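Local coordinates for esterase family protein (Staphylococcus aureus, PDB 7L0A) that probably hydrolyses S-formylglutathione to formate and glutathione, acting as a serine esterase of the esterase D family, at residues Ala89-Ala94 with Glu172-Asn177; Gly134-Ala139 with His186-Leu191; Val150-Val155 with Gln249-Ala254; Phe156-Leu161 with Ser179-Thr184; Tyr190-Ala195 with Leu220-Tyr225. All blocks are in the same frame, centred on the assembly; numbering follows the deposited sequence.

Contact 1 of 5, residues Ala89-Ala94 with Glu172-Asn177; sequences AYANMA and EAIIGN
A91 and A173 bring the two backbones to 5.8 Å between their CA atoms, where the short, weakly bonded helix 88-91 meets the side of helix 168-177. Both alanines direct their CB atoms at the opposite segment. The two methyls meet alongside one another, with A91 CB 3.8 Å from A173 CB. A173 CB also rests against the carbonyl of A91, 3.4 Å from A91 O. I174 adds a second methyl, its CD1 lying 3.7 Å from A91 CB. Its CG1 branch stands beside the backbone N (chi1 -66°), and this lets the end of the chain bend toward A91. I174 is buried, whereas the two alanines are only partly covered.

N92 packs on A173 from a different direction, with N92 ND2 3.6 Å from A173 CB. The nitrogen finds its polar partner in F169 O, one turn earlier in the same helix. That bond ties the loop after A91 to helix 168-177. On the helix, N177 ND2 folds back and donates to A173 O over 2.9 Å. Y90 turns instead toward the aromatic rings of Y99 and W166.

Helix 168-177 belongs to the long excursion between strands 148-152 and 204-210. In the alpha/beta-hydrolase fold this is a common place for insertions above the sheet, and here the excursion is packed against the end of helix 88-91 and the residue after it.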
# COMPACT_ATOMS: atom_id res chain seq x y z
N ALA B 89 22.73 0.16 2.23
CA ALA B 89 22.29 1.54 2.02
C ALA B 89 23.14 2.53 2.80
O ALA B 89 23.36 3.67 2.36
CB ALA B 89 20.82 1.70 2.41
N TYR B 90 23.70 2.10 3.93
CA TYR B 90 24.38 3.05 4.80
C TYR B 90 25.76 3.43 4.30
O TYR B 90 26.15 4.59 4.43
CB TYR B 90 24.54 2.48 6.22
CG TYR B 90 23.27 2.30 7.00
CD1 TYR B 90 22.69 3.36 7.69
CD2 TYR B 90 22.65 1.07 7.08
CE1 TYR B 90 21.54 3.20 8.44
CE2 TYR B 90 21.48 0.90 7.81
CZ TYR B 90 20.94 1.97 8.50
OH TYR B 90 19.81 1.85 9.24
N ALA B 91 26.53 2.49 3.76
CA ALA B 91 27.89 2.84 3.40
C ALA B 91 28.42 2.25 2.11
O ALA B 91 29.58 2.50 1.79
CB ALA B 91 28.85 2.45 4.55
N ASN B 92 27.61 1.51 1.34
CA ASN B 92 28.10 0.96 0.08
C ASN B 92 27.63 1.71 -1.16
O ASN B 92 28.09 1.39 -2.27
CB ASN B 92 27.68 -0.50 -0.07
CG ASN B 92 28.33 -1.40 0.95
OD1 ASN B 92 27.75 -1.74 1.96
ND2 ASN B 92 29.58 -1.78 0.68
N MET B 93 26.72 2.67 -1.02
CA MET B 93 26.14 3.32 -2.18
C MET B 93 26.79 4.68 -2.44
O MET B 93 27.35 5.32 -1.54
CB MET B 93 24.63 3.50 -2.01
CG MET B 93 23.93 2.22 -1.63
SD MET B 93 23.96 0.97 -2.94
CE MET B 93 22.79 1.65 -4.12
N ALA B 94 26.70 5.10 -3.70
CA ALA B 94 27.16 6.42 -4.09
C ALA B 94 26.30 7.53 -3.46
O ALA B 94 25.14 7.34 -3.08
CB ALA B 94 27.15 6.54 -5.61
N GLU B 172 32.81 -4.12 5.62
CA GLU B 172 34.05 -3.72 4.97
C GLU B 172 34.04 -2.24 4.61
O GLU B 172 35.08 -1.57 4.68
CB GLU B 172 34.29 -4.57 3.72
CG GLU B 172 35.66 -4.42 3.10
CD GLU B 172 36.73 -5.06 3.95
OE1 GLU B 172 36.39 -5.88 4.84
OE2 GLU B 172 37.92 -4.75 3.71
N ALA B 173 32.87 -1.72 4.20
CA ALA B 173 32.74 -0.30 3.91
C ALA B 173 32.82 0.53 5.18
O ALA B 173 33.41 1.63 5.17
CB ALA B 173 31.44 -0.01 3.16
N ILE B 174 32.25 0.03 6.28
CA ILE B 174 32.32 0.74 7.56
C ILE B 174 33.77 0.82 8.04
O ILE B 174 34.26 1.90 8.39
CB ILE B 174 31.42 0.05 8.60
CG1 ILE B 174 29.93 0.15 8.24
CG2 ILE B 174 31.63 0.66 10.01
CD1 ILE B 174 29.40 1.56 8.08
N ILE B 175 34.49 -0.31 8.05
CA ILE B 175 35.89 -0.29 8.46
C ILE B 175 36.68 0.66 7.58
O ILE B 175 37.51 1.45 8.05
CB ILE B 175 36.49 -1.70 8.42
CG1 ILE B 175 35.89 -2.61 9.48
CG2 ILE B 175 38.00 -1.64 8.69
CD1 ILE B 175 36.22 -4.09 9.31
N GLY B 176 36.44 0.59 6.26
CA GLY B 176 37.26 1.32 5.31
C GLY B 176 37.04 2.82 5.31
O GLY B 176 37.92 3.57 4.85
N ASN B 177 35.93 3.28 5.85
CA ASN B 177 35.60 4.69 5.90
C ASN B 177 35.49 5.22 7.32
O ASN B 177 35.15 6.40 7.50
CB ASN B 177 34.29 4.94 5.14
CG ASN B 177 34.45 4.74 3.65
OD1 ASN B 177 35.05 5.56 2.97
ND2 ASN B 177 33.94 3.63 3.13

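Contact 2 of 5, residues Gly134-Ala139 with His186-Leu191; sequences GTIKFA and HDPYYL
K137 NZ, facing H186 across the contact, is gripped by two oxygens. It bonds to the backbone O of E185, and a water accepts a weak bond from NZ at 3.3 Å. The same water lies 2.7 Å from H186 ND1, in the plane of the imidazole at its edge. A direct bond between the side chains does not form, since NZ stays 3.9 Å from ND1 and comes at the ring obliquely.

K137 reaches this place as an extended chain. Its CG is anti to the backbone N (chi1 174°), and the methylenes run past L191. The methyl L191 CD1 touches the chain at K137 CG, 3.8 Å away, with CB and CD flanking it slightly farther off. One residue earlier, I136 CG2 meets P188 CB at 4.2 Å, the two side chains at about a right angle.

P188 opens helix 188-197, and D187 is its N-cap. D187 OD1 accepts from Y189 N at 3.0 Å, met from above the carboxylate plane. D187 OD2 takes the backbone N of G183.

The contact thus pairs a buried apolar side with a hydrated polar end. The ammonium is solvated by a backbone carbonyl and, more weakly, by a water. So close to this ammonium, H186 would probably be less inclined to carry a positive charge of its own.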
# COMPACT_ATOMS: atom_id res chain seq x y z
N GLY B 134 19.75 7.22 12.20
CA GLY B 134 18.95 7.81 11.13
C GLY B 134 18.04 8.91 11.64
O GLY B 134 17.95 10.00 11.05
N THR B 135 17.34 8.64 12.76
CA THR B 135 16.40 9.61 13.28
C THR B 135 17.07 10.93 13.60
O THR B 135 16.58 12.00 13.21
CB THR B 135 15.70 9.07 14.52
OG1 THR B 135 14.86 7.98 14.12
CG2 THR B 135 14.78 10.11 15.16
N ILE B 136 18.21 10.89 14.32
CA ILE B 136 18.89 12.13 14.68
C ILE B 136 19.50 12.80 13.46
O ILE B 136 19.50 14.03 13.36
CB ILE B 136 19.93 11.88 15.78
CG1 ILE B 136 20.36 13.19 16.45
CG2 ILE B 136 21.16 11.16 15.30
CD1 ILE B 136 19.28 13.85 17.27
N LYS B 137 19.96 12.01 12.47
CA LYS B 137 20.47 12.65 11.25
C LYS B 137 19.35 13.40 10.51
O LYS B 137 19.56 14.52 10.05
CB LYS B 137 21.12 11.61 10.33
CG LYS B 137 21.54 12.19 9.00
CD LYS B 137 22.64 11.39 8.32
CE LYS B 137 23.12 12.14 7.06
NZ LYS B 137 24.41 11.64 6.52
N PHE B 138 18.16 12.80 10.39
CA PHE B 138 17.05 13.49 9.74
C PHE B 138 16.55 14.66 10.57
O PHE B 138 16.18 15.70 10.01
CB PHE B 138 15.91 12.50 9.42
CG PHE B 138 16.26 11.51 8.34
CD1 PHE B 138 16.54 11.94 7.05
CD2 PHE B 138 16.34 10.17 8.63
CE1 PHE B 138 16.90 11.03 6.08
CE2 PHE B 138 16.69 9.24 7.66
CZ PHE B 138 16.99 9.68 6.39
N ALA B 139 16.56 14.54 11.90
CA ALA B 139 16.18 15.67 12.74
C ALA B 139 17.08 16.88 12.52
O ALA B 139 16.59 18.02 12.59
CB ALA B 139 16.23 15.28 14.22
N HIS B 186 28.40 12.61 8.36
CA HIS B 186 28.08 11.31 8.92
C HIS B 186 28.20 11.26 10.44
O HIS B 186 27.86 10.23 11.03
CB HIS B 186 28.96 10.24 8.28
CG HIS B 186 28.87 10.20 6.79
ND1 HIS B 186 27.77 9.70 6.13
CD2 HIS B 186 29.70 10.68 5.83
CE1 HIS B 186 27.95 9.83 4.83
NE2 HIS B 186 29.11 10.42 4.62
N ASP B 187 28.67 12.32 11.06
CA ASP B 187 28.89 12.39 12.50
C ASP B 187 27.79 13.20 13.15
O ASP B 187 27.67 14.40 12.86
CB ASP B 187 30.26 13.04 12.73
CG ASP B 187 30.59 13.31 14.19
OD1 ASP B 187 29.80 12.93 15.08
OD2 ASP B 187 31.68 13.89 14.44
N PRO B 188 26.94 12.60 14.00
CA PRO B 188 25.81 13.37 14.55
C PRO B 188 26.23 14.62 15.28
O PRO B 188 25.48 15.60 15.29
CB PRO B 188 25.13 12.37 15.50
CG PRO B 188 25.41 11.04 14.85
CD PRO B 188 26.83 11.16 14.32
N TYR B 189 27.40 14.61 15.89
CA TYR B 189 27.86 15.78 16.62
C TYR B 189 28.21 16.92 15.68
O TYR B 189 27.93 18.08 15.98
CB TYR B 189 29.06 15.38 17.46
CG TYR B 189 28.76 14.69 18.76
CD1 TYR B 189 28.57 13.31 18.80
CD2 TYR B 189 28.69 15.40 19.95
CE1 TYR B 189 28.33 12.67 19.99
CE2 TYR B 189 28.44 14.76 21.15
CZ TYR B 189 28.24 13.40 21.15
OH TYR B 189 27.99 12.75 22.36
N TYR B 190 28.79 16.61 14.51
CA TYR B 190 29.02 17.62 13.49
C TYR B 190 27.72 18.15 12.94
O TYR B 190 27.57 19.36 12.74
CB TYR B 190 29.87 17.03 12.36
CG TYR B 190 30.05 17.95 11.16
CD1 TYR B 190 29.13 17.93 10.10
CD2 TYR B 190 31.12 18.81 11.09
CE1 TYR B 190 29.28 18.78 9.03
CE2 TYR B 190 31.28 19.65 10.02
CZ TYR B 190 30.37 19.62 8.99
OH TYR B 190 30.56 20.47 7.93
N LEU B 191 26.75 17.27 12.70
CA LEU B 191 25.46 17.73 12.21
C LEU B 191 24.79 18.65 13.22
O LEU B 191 24.12 19.62 12.86
CB LEU B 191 24.57 16.55 11.90
CG LEU B 191 25.00 15.65 10.73
CD1 LEU B 191 24.07 14.45 10.66
CD2 LEU B 191 24.94 16.43 9.45
O HOH W 1 25.53 8.63 7.24

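Contact 3 of 5, residues Val150-Val155 with Gln249-Ala254; sequences VPLSAV and QAIKRA
V150 and A254 form the tight end of this contact, with V150 CG1 3.8 Å from A254 CB. CG1 is the branch anti to the backbone N (chi1 -177°), and it faces the helix. Two residues on, L152 CD2 meets A250 CB at 3.9 Å. A250 and A254 are one turn apart on helix 244-259, so their small methyls let the strand side chains come down onto the helix surface. Strand 150-152 and helix 249-254 run nearly antiparallel, at 171°, with their axes 10.2 Å apart. The packing is looser at I251, where L152 CD1 and I251 CD1 are 4.3 Å apart. I251 goes on to pack against I69 and Y72 of helix 69-75.

All five touching residues are buried. The solvent side lies on the outer helix surface, where Q249 and K252 are exposed. R253 is partly exposed and forms a salt bridge with E236. Past the strand, S153 turns off with a left-handed backbone, and its OG bonds to W247 NE1.

P151 points to the other face of the sheet, where T135 of helix 130-141 packs on it. The strand is therefore covered on both faces, as in the alpha/beta/alpha sandwich of alpha/beta hydrolases. L152 comes within about 8 Å, side chain to side chain, of S129 and D213, two members of the predicted Ser-His-Asp triad.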
# COMPACT_ATOMS: atom_id res chain seq x y z
N VAL B 150 12.22 10.97 17.70
CA VAL B 150 12.40 10.10 18.85
C VAL B 150 13.49 9.08 18.57
O VAL B 150 13.24 7.96 18.08
CB VAL B 150 11.09 9.39 19.21
CG1 VAL B 150 11.28 8.54 20.46
CG2 VAL B 150 9.95 10.38 19.42
N PRO B 151 14.75 9.39 18.88
CA PRO B 151 15.81 8.38 18.81
C PRO B 151 15.74 7.43 20.01
O PRO B 151 15.72 7.88 21.16
CB PRO B 151 17.12 9.21 18.84
CG PRO B 151 16.70 10.60 18.58
CD PRO B 151 15.29 10.74 19.11
N LEU B 152 15.72 6.14 19.72
CA LEU B 152 15.64 5.08 20.72
C LEU B 152 16.95 4.31 20.70
O LEU B 152 17.35 3.80 19.66
CB LEU B 152 14.49 4.12 20.39
CG LEU B 152 13.08 4.70 20.30
CD1 LEU B 152 12.14 3.55 19.90
CD2 LEU B 152 12.65 5.33 21.58
N SER B 153 17.59 4.18 21.86
CA SER B 153 18.80 3.37 21.98
C SER B 153 19.76 3.65 20.83
O SER B 153 20.29 2.72 20.20
CB SER B 153 18.44 1.89 22.02
OG SER B 153 17.38 1.66 22.94
N ALA B 154 19.97 4.95 20.56
CA ALA B 154 20.56 5.37 19.30
C ALA B 154 22.09 5.29 19.31
O ALA B 154 22.75 5.38 20.35
CB ALA B 154 20.13 6.80 18.95
N VAL B 155 22.62 5.08 18.11
CA VAL B 155 24.04 5.22 17.77
C VAL B 155 24.33 6.69 17.49
O VAL B 155 23.83 7.25 16.51
CB VAL B 155 24.34 4.34 16.55
CG1 VAL B 155 25.71 4.63 15.96
CG2 VAL B 155 24.22 2.85 16.90
N GLN B 249 7.87 -1.10 24.74
CA GLN B 249 7.48 -0.14 25.76
C GLN B 249 7.79 1.29 25.34
O GLN B 249 6.98 2.21 25.57
CB GLN B 249 8.24 -0.42 27.06
CG GLN B 249 7.99 -1.78 27.68
CD GLN B 249 8.92 -2.03 28.87
OE1 GLN B 249 9.77 -2.92 28.82
NE2 GLN B 249 8.76 -1.25 29.93
N ALA B 250 8.97 1.50 24.75
CA ALA B 250 9.41 2.83 24.38
C ALA B 250 8.58 3.41 23.24
O ALA B 250 8.25 4.60 23.25
CB ALA B 250 10.90 2.81 24.01
N ILE B 251 8.23 2.58 22.26
CA ILE B 251 7.46 3.11 21.14
C ILE B 251 6.02 3.39 21.55
O ILE B 251 5.39 4.32 21.01
CB ILE B 251 7.55 2.18 19.92
CG1 ILE B 251 7.21 2.90 18.60
CG2 ILE B 251 6.69 0.95 20.03
CD1 ILE B 251 8.24 3.98 18.20
N LYS B 252 5.48 2.63 22.52
CA LYS B 252 4.18 3.00 23.05
C LYS B 252 4.21 4.38 23.67
O LYS B 252 3.34 5.22 23.41
CB LYS B 252 3.70 1.95 24.05
CG LYS B 252 2.36 2.24 24.73
CD LYS B 252 2.11 1.22 25.83
CE LYS B 252 0.92 1.59 26.71
NZ LYS B 252 -0.34 1.60 25.92
N ARG B 253 5.22 4.65 24.51
CA ARG B 253 5.37 5.96 25.13
C ARG B 253 5.59 7.04 24.09
O ARG B 253 5.00 8.13 24.17
CB ARG B 253 6.50 5.91 26.15
CG ARG B 253 7.04 7.24 26.58
CD ARG B 253 6.05 7.99 27.47
NE ARG B 253 6.57 9.34 27.73
CZ ARG B 253 5.86 10.45 27.59
NH1 ARG B 253 4.60 10.40 27.21
NH2 ARG B 253 6.43 11.62 27.85
N ALA B 254 6.44 6.74 23.10
CA ALA B 254 6.76 7.71 22.07
C ALA B 254 5.52 8.12 21.27
O ALA B 254 5.35 9.30 20.95
CB ALA B 254 7.81 7.13 21.14

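Contact 4 of 5, residues Phe156-Leu161 with Ser179-Thr184; sequences FEAQNL and SSVKGT
A158 and V181 are the closest backbone points, 6.4 Å between CA atoms. Residues 158-161 coil with helical angles but without the regular helix bonds, and V181 to T184 make a type II beta turn. The two segments flank helix 168-177, within the excursion between strands 148-152 and 204-210 of the alpha/beta-hydrolase fold. Their contact brings together the chain before and after helix 168-177.

The side-chain contact is small and apolar. A158 CB points at V181 and sits 3.8 Å from V181 CG1. That branch is anti to the backbone N (chi1 173°), and V181 CB is itself only a little farther from the alanine methyl. CG1 carries the contact with A158, while V181 CG2 makes the closest approach to L161, a loose one at 4.4 Å from L161 CD1. L161 is buried and also packs on M130, next to the predicted nucleophile S129.

Each segment is shaped by its own polar bonds. N160 OD1 accepts weak bonds from F156 N and E157 N, and N160 ND2 reaches D218 OD2. This holds the amide across the start of the coil. F156 stacks its ring on that of F222 in helix 216-228. In the turn, G183 takes the positive phi of the third position, and T184 OG1 also bonds to H186 N. V181 O is gripped twice by T184: weakly by the backbone N at 3.2 Å, and by OG1 at 2.7 Å, tilted 28° from the carbonyl plane.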
# COMPACT_ATOMS: atom_id res chain seq x y z
N PHE B 156 25.11 7.32 18.36
CA PHE B 156 25.47 8.73 18.23
C PHE B 156 26.93 8.97 17.89
O PHE B 156 27.31 10.13 17.58
CB PHE B 156 25.15 9.51 19.53
CG PHE B 156 23.67 9.65 19.86
CD1 PHE B 156 22.82 10.36 19.04
CD2 PHE B 156 23.16 9.10 21.04
CE1 PHE B 156 21.46 10.50 19.35
CE2 PHE B 156 21.82 9.24 21.35
CZ PHE B 156 20.97 9.93 20.51
N GLU B 157 27.77 7.95 18.01
CA GLU B 157 29.20 8.12 17.89
C GLU B 157 29.77 7.16 16.87
O GLU B 157 29.33 6.03 16.73
CB GLU B 157 29.94 7.85 19.21
CG GLU B 157 29.33 8.48 20.42
CD GLU B 157 30.33 8.63 21.54
OE1 GLU B 157 31.51 8.26 21.33
OE2 GLU B 157 29.95 9.11 22.62
N ALA B 158 30.85 7.61 16.23
CA ALA B 158 31.49 6.80 15.20
C ALA B 158 31.97 5.45 15.74
O ALA B 158 31.88 4.43 15.05
CB ALA B 158 32.66 7.59 14.61
N GLN B 159 32.52 5.43 16.95
CA GLN B 159 33.05 4.15 17.38
C GLN B 159 31.93 3.13 17.63
O GLN B 159 32.17 1.92 17.51
CB GLN B 159 33.90 4.24 18.63
CG GLN B 159 34.78 2.99 18.72
CD GLN B 159 35.34 2.74 20.09
OE1 GLN B 159 35.40 3.64 20.93
NE2 GLN B 159 35.77 1.50 20.33
N ASN B 160 30.72 3.60 17.92
CA ASN B 160 29.61 2.66 18.06
C ASN B 160 29.46 1.78 16.83
O ASN B 160 28.91 0.67 16.91
CB ASN B 160 28.27 3.37 18.28
CG ASN B 160 28.19 4.16 19.54
OD1 ASN B 160 27.35 5.07 19.63
ND2 ASN B 160 28.97 3.80 20.55
N LEU B 161 29.87 2.29 15.66
CA LEU B 161 29.56 1.63 14.40
C LEU B 161 30.25 0.28 14.30
O LEU B 161 29.76 -0.62 13.61
CB LEU B 161 29.99 2.50 13.21
CG LEU B 161 29.25 3.82 13.02
CD1 LEU B 161 30.02 4.70 12.03
CD2 LEU B 161 27.85 3.59 12.50
N SER B 179 37.77 6.13 9.30
CA SER B 179 38.65 7.27 9.52
C SER B 179 38.11 8.55 8.88
O SER B 179 38.75 9.61 9.03
CB SER B 179 40.05 6.96 8.99
OG SER B 179 40.07 6.96 7.58
N SER B 180 36.98 8.49 8.20
CA SER B 180 36.38 9.63 7.53
C SER B 180 35.05 10.07 8.14
O SER B 180 34.37 10.91 7.55
CB SER B 180 36.12 9.33 6.04
OG SER B 180 37.30 8.99 5.35
N VAL B 181 34.64 9.49 9.27
CA VAL B 181 33.32 9.80 9.81
C VAL B 181 33.36 11.08 10.65
O VAL B 181 32.54 11.98 10.47
CB VAL B 181 32.77 8.62 10.63
CG1 VAL B 181 31.46 9.01 11.35
CG2 VAL B 181 32.55 7.44 9.73
N LYS B 182 34.26 11.14 11.62
CA LYS B 182 34.25 12.26 12.56
C LYS B 182 34.40 13.59 11.82
O LYS B 182 35.20 13.74 10.90
CB LYS B 182 35.39 12.09 13.56
CG LYS B 182 35.39 13.11 14.70
CD LYS B 182 36.56 12.87 15.65
CE LYS B 182 36.71 14.01 16.65
NZ LYS B 182 35.51 14.14 17.53
N GLY B 183 33.58 14.56 12.25
CA GLY B 183 33.65 15.90 11.69
C GLY B 183 33.11 16.04 10.28
O GLY B 183 33.49 16.96 9.55
N THR B 184 32.22 15.14 9.87
CA THR B 184 31.59 15.15 8.56
C THR B 184 30.08 15.01 8.75
O THR B 184 29.60 14.82 9.87
CB THR B 184 32.09 14.01 7.66
OG1 THR B 184 31.48 12.77 8.08
CG2 THR B 184 33.61 13.87 7.70

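Contact 5 of 5, residues Tyr190-Ala195 with Leu220-Tyr225; sequences YLLDKA and LDFIDY
This is a side-chain bridge between two nearly parallel helices, L192 and D193 on helix 188-197 reaching F222 and Y225 on helix 216-228. The two helices precede and follow strand 204-210 of the alpha/beta-hydrolase sheet. The axes of segments 190-195 and 220-225 run nearly parallel, 14° apart in direction and 12.5 Å at closest approach, so long side chains must span the gap.

L192 fills the inner part. Its CD2 lies 3.6 Å from Y225 CD2, near the plane of the ring and at its edge. The same methyl is 4.1 Å from F222 CE1, approaching that ring obliquely. L192 and Y225 lie alongside, pointing opposite ways. L192 also packs on L140 of helix 130-141, which continues the apolar layer inward.

The outer part is polar. D193 is exposed at the helix surface, while Y225 is partly covered. The tyrosine extends across the gap with CG anti to its backbone N (chi1 -173°), which carries the hydroxyl to the carboxylate. The carboxylate and ring planes are 73° apart. Y225 OH donates to D193 OD1 over a short 2.5 Å, using the syn lone pair of that oxygen, which lies in the plane of the tyrosine ring.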
# COMPACT_ATOMS: atom_id res chain seq x y z
N TYR B 190 28.79 16.61 14.51
CA TYR B 190 29.02 17.62 13.49
C TYR B 190 27.72 18.15 12.94
O TYR B 190 27.57 19.36 12.74
CB TYR B 190 29.87 17.03 12.36
CG TYR B 190 30.05 17.95 11.16
CD1 TYR B 190 29.13 17.93 10.10
CD2 TYR B 190 31.12 18.81 11.09
CE1 TYR B 190 29.28 18.78 9.03
CE2 TYR B 190 31.28 19.65 10.02
CZ TYR B 190 30.37 19.62 8.99
OH TYR B 190 30.56 20.47 7.93
N LEU B 191 26.75 17.27 12.70
CA LEU B 191 25.46 17.73 12.21
C LEU B 191 24.79 18.65 13.22
O LEU B 191 24.12 19.62 12.86
CB LEU B 191 24.57 16.55 11.90
CG LEU B 191 25.00 15.65 10.73
CD1 LEU B 191 24.07 14.45 10.66
CD2 LEU B 191 24.94 16.43 9.45
N LEU B 192 24.95 18.33 14.50
CA LEU B 192 24.34 19.13 15.55
C LEU B 192 24.93 20.53 15.56
O LEU B 192 24.20 21.53 15.60
CB LEU B 192 24.54 18.43 16.88
CG LEU B 192 23.95 19.03 18.16
CD1 LEU B 192 22.46 19.19 18.10
CD2 LEU B 192 24.38 18.07 19.27
N ASP B 193 26.26 20.61 15.53
CA ASP B 193 26.93 21.91 15.52
C ASP B 193 26.56 22.72 14.29
O ASP B 193 26.41 23.95 14.38
CB ASP B 193 28.43 21.71 15.60
CG ASP B 193 28.89 21.19 16.95
OD1 ASP B 193 28.14 21.34 17.96
OD2 ASP B 193 30.01 20.64 17.01
N LYS B 194 26.40 22.07 13.14
CA LYS B 194 26.04 22.77 11.92
C LYS B 194 24.60 23.26 11.97
O LYS B 194 24.31 24.40 11.58
CB LYS B 194 26.27 21.86 10.72
CG LYS B 194 26.15 22.51 9.36
CD LYS B 194 26.47 21.51 8.28
CE LYS B 194 26.17 22.09 6.90
NZ LYS B 194 24.70 22.25 6.73
N ALA B 195 23.68 22.43 12.47
CA ALA B 195 22.27 22.79 12.49
C ALA B 195 22.03 24.06 13.29
O ALA B 195 21.27 24.94 12.86
CB ALA B 195 21.44 21.64 13.06
N LEU B 220 23.99 9.09 27.31
CA LEU B 220 24.14 10.13 28.31
C LEU B 220 25.11 11.20 27.84
O LEU B 220 24.92 12.39 28.10
CB LEU B 220 24.62 9.54 29.64
CG LEU B 220 23.62 8.60 30.32
CD1 LEU B 220 24.27 8.12 31.64
CD2 LEU B 220 22.27 9.22 30.58
N ASP B 221 26.20 10.79 27.18
CA ASP B 221 27.16 11.77 26.70
C ASP B 221 26.52 12.71 25.69
O ASP B 221 26.78 13.92 25.68
CB ASP B 221 28.35 11.07 26.06
CG ASP B 221 29.26 10.41 27.08
OD1 ASP B 221 29.09 10.67 28.30
OD2 ASP B 221 30.12 9.62 26.65
N PHE B 222 25.68 12.16 24.81
CA PHE B 222 25.03 12.98 23.80
C PHE B 222 24.08 13.99 24.43
O PHE B 222 24.09 15.17 24.06
CB PHE B 222 24.27 12.09 22.82
CG PHE B 222 23.74 12.82 21.62
CD1 PHE B 222 24.60 13.24 20.61
CD2 PHE B 222 22.39 13.13 21.52
CE1 PHE B 222 24.13 13.94 19.51
CE2 PHE B 222 21.92 13.81 20.41
CZ PHE B 222 22.78 14.23 19.41
N ILE B 223 23.23 13.54 25.36
CA ILE B 223 22.29 14.50 25.95
C ILE B 223 23.01 15.52 26.81
O ILE B 223 22.55 16.65 26.96
CB ILE B 223 21.17 13.81 26.75
CG1 ILE B 223 21.71 13.05 27.96
CG2 ILE B 223 20.41 12.88 25.84
CD1 ILE B 223 20.60 12.42 28.80
N ASP B 224 24.13 15.14 27.44
CA ASP B 224 24.94 16.12 28.15
C ASP B 224 25.45 17.21 27.22
O ASP B 224 25.44 18.41 27.57
CB ASP B 224 26.09 15.38 28.82
CG ASP B 224 25.69 14.70 30.12
OD1 ASP B 224 24.53 14.88 30.55
OD2 ASP B 224 26.53 13.98 30.71
N TYR B 225 25.88 16.84 26.02
CA TYR B 225 26.28 17.84 25.05
C TYR B 225 25.09 18.69 24.60
O TYR B 225 25.19 19.92 24.54
CB TYR B 225 26.99 17.18 23.85
CG TYR B 225 27.57 18.21 22.89
CD1 TYR B 225 28.52 19.13 23.32
CD2 TYR B 225 27.17 18.28 21.55
CE1 TYR B 225 29.05 20.08 22.46
CE2 TYR B 225 27.68 19.24 20.69
CZ TYR B 225 28.64 20.14 21.15
OH TYR B 225 29.14 21.09 20.28

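How the contacts relate
All five contacts lie in one alpha/beta-hydrolase domain. Contacts 2 and 5 are closest, centres 9 Å apart, and share Y190 and L191 on helix 188-197. Contact 4 is nested in the loop closed by contact 2, and contacts 4 and 5 in that closed by contact 3. Contact 1 crosses contacts 2, 3 and 4 and closes before contact 5 opens. Its centre is 12 Å from that of contact 4, joined through I174 and L161. The helix of contact 3 covers one face of the sheet; T135 of contact 2 packs on its strand from the other. Contacts 1, 2 and 5 tie region 153-203 to helices 88-91, 130-141 and 216-228, while contact 4 joins two parts of it.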